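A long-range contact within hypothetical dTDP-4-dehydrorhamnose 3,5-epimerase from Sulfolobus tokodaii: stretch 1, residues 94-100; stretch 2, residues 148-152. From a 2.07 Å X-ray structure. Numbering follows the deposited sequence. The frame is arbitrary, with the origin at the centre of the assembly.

Stretch 1, residues 94-100: FGKYVKA
Stretch 2 148-152: SYIDW

Two stretches more than fifty residues apart in sequence run in roughly the same direction and meet through side chains rather than backbone pairing: the closest CA atoms, Gly95 with Tyr149 and Tyr97 with Ile150, remain 9.2 and 9.1 Å apart. The contact buries 238 Å², both sides summed. Stretch 1 is a loop that becomes a strand at Tyr97; stretch 2 leaves a 3-10 segment (Ser148 -64/-9, chi1 p; Tyr149 -62/-24) and extends through Ile150 (-115/147), Asp151 (-95/106, chi1 t, chi2 19°) and Trp152 (-93/145, chi1 m, chi2 106°).

Phe94 (-55/126, chi1 t, chi2 80°) makes no contact. Gly95 turns the chain at 90/-9, where a CB would be jammed against the preceding carbonyl O and lie 3.1 Å from Tyr149 OH; glycine avoids both. The Tyr149 CA-to-CB bond points sideways, but chi1 t and chi2 73° bring the phenol across, and OH donates a very short hydrogen bond to Gly95 O, 2.4 Å away near the ring plane. Lys96 (-84/159; chi m, m, t, p) points away, its flexible chain exposed.

Tyr97 (-147/154, chi1 p, chi2 81°) points toward stretch 2. Buried, apolar Ile150 starts sideways, but chi1 and chi2, both m, bring CD1 over one face of this ring, 3.9 Å from the Tyr97 centroid and 10° off the normal, a CH-pi contact suited to a slender aliphatic tip. Tyr97 CD2 packs obliquely against Tyr149 CE2 at 4.2 Å.

Val98 (-111/136, chi1 t) lies out of reach; strand alternation returns Lys99 (-116/142) toward stretch 2. With chi1 m and the rest t, its long chain sets CE 4.0 Å from Ile150 CG2, while NZ makes a weak 3.4 Å hydrogen bond to Asp151 O. A water links Tyr97 OH (3.2 Å), Lys99 NZ (3.0 Å) and Asp151 N (3.0 Å), accepting from both nitrogens. Ala100 (-156/134) continues the strand.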

# COMPACT_ATOMS: atom_id res chain seq x y z
N PHE A 94 11.90 26.93 8.11
CA PHE A 94 10.55 27.29 7.64
C PHE A 94 10.61 27.84 6.22
O PHE A 94 11.38 28.77 5.92
CB PHE A 94 9.91 28.31 8.58
CG PHE A 94 8.58 28.84 8.11
CD1 PHE A 94 7.42 28.09 8.29
CD2 PHE A 94 8.48 30.09 7.53
CE1 PHE A 94 6.18 28.58 7.87
CE2 PHE A 94 7.24 30.59 7.10
CZ PHE A 94 6.09 29.83 7.27
N GLY A 95 9.81 27.25 5.33
CA GLY A 95 9.78 27.64 3.94
C GLY A 95 10.77 26.88 3.07
O GLY A 95 10.74 27.01 1.86
N LYS A 96 11.64 26.09 3.69
CA LYS A 96 12.57 25.24 2.93
C LYS A 96 11.88 23.93 2.54
O LYS A 96 10.89 23.51 3.16
CB LYS A 96 13.85 24.95 3.73
CG LYS A 96 14.65 26.20 4.13
CD LYS A 96 15.43 26.81 2.97
CE LYS A 96 16.16 28.09 3.41
NZ LYS A 96 16.83 27.93 4.75
N TYR A 97 12.41 23.27 1.52
CA TYR A 97 11.72 22.11 0.97
C TYR A 97 12.66 21.04 0.45
O TYR A 97 13.81 21.33 0.07
CB TYR A 97 10.73 22.54 -0.13
CG TYR A 97 11.38 23.23 -1.31
CD1 TYR A 97 11.98 22.48 -2.33
CD2 TYR A 97 11.39 24.62 -1.43
CE1 TYR A 97 12.59 23.10 -3.41
CE2 TYR A 97 12.00 25.24 -2.51
CZ TYR A 97 12.58 24.47 -3.50
OH TYR A 97 13.18 25.06 -4.59
N VAL A 98 12.17 19.81 0.44
CA VAL A 98 12.87 18.68 -0.16
C VAL A 98 12.10 18.24 -1.41
O VAL A 98 10.87 18.17 -1.40
CB VAL A 98 13.04 17.50 0.86
CG1 VAL A 98 13.61 16.26 0.20
CG2 VAL A 98 13.93 17.91 2.03
N LYS A 99 12.86 17.97 -2.47
CA LYS A 99 12.33 17.42 -3.72
C LYS A 99 12.96 16.05 -3.93
O LYS A 99 14.14 15.84 -3.60
CB LYS A 99 12.69 18.31 -4.92
CG LYS A 99 12.00 19.65 -4.94
CD LYS A 99 12.18 20.30 -6.29
CE LYS A 99 11.51 21.64 -6.37
NZ LYS A 99 11.73 22.27 -7.72
N ALA A 100 12.16 15.11 -4.43
CA ALA A 100 12.62 13.77 -4.76
C ALA A 100 11.71 13.15 -5.82
O ALA A 100 10.48 13.23 -5.71
CB ALA A 100 12.65 12.87 -3.51
N SER A 148 1.99 26.86 -6.26
CA SER A 148 2.81 27.87 -6.96
C SER A 148 4.08 28.24 -6.19
O SER A 148 4.94 28.96 -6.70
CB SER A 148 2.01 29.14 -7.21
OG SER A 148 1.62 29.78 -6.01
N TYR A 149 4.17 27.76 -4.95
CA TYR A 149 5.37 27.92 -4.14
C TYR A 149 6.56 27.22 -4.79
O TYR A 149 7.71 27.59 -4.57
CB TYR A 149 5.14 27.36 -2.75
CG TYR A 149 6.22 27.71 -1.77
CD1 TYR A 149 6.35 29.01 -1.27
CD2 TYR A 149 7.14 26.74 -1.35
CE1 TYR A 149 7.35 29.33 -0.38
CE2 TYR A 149 8.14 27.05 -0.45
CZ TYR A 149 8.24 28.34 0.03
OH TYR A 149 9.23 28.64 0.92
N ILE A 150 6.25 26.23 -5.63
CA ILE A 150 7.21 25.33 -6.22
C ILE A 150 7.23 25.55 -7.72
O ILE A 150 6.20 25.85 -8.33
CB ILE A 150 6.83 23.85 -5.90
CG1 ILE A 150 6.88 23.58 -4.38
CG2 ILE A 150 7.68 22.85 -6.68
CD1 ILE A 150 8.28 23.70 -3.74
N ASP A 151 8.41 25.38 -8.31
CA ASP A 151 8.58 25.43 -9.75
C ASP A 151 8.50 23.99 -10.26
O ASP A 151 9.40 23.19 -10.05
CB ASP A 151 9.93 26.11 -10.07
CG ASP A 151 10.15 26.33 -11.56
OD1 ASP A 151 9.19 26.32 -12.35
OD2 ASP A 151 11.32 26.52 -11.94
N TRP A 152 7.37 23.67 -10.90
CA TRP A 152 7.06 22.32 -11.39
C TRP A 152 7.51 22.20 -12.84
O TRP A 152 7.42 23.18 -13.58
CB TRP A 152 5.55 22.08 -11.30
CG TRP A 152 4.99 22.18 -9.88
CD1 TRP A 152 4.23 23.19 -9.37
CD2 TRP A 152 5.16 21.23 -8.82
NE1 TRP A 152 3.92 22.94 -8.06
CE2 TRP A 152 4.47 21.74 -7.69
CE3 TRP A 152 5.82 20.00 -8.71
CZ2 TRP A 152 4.42 21.06 -6.47
CZ3 TRP A 152 5.77 19.33 -7.50
CH2 TRP A 152 5.08 19.86 -6.39
O HOH W 1 10.99 25.06 -6.86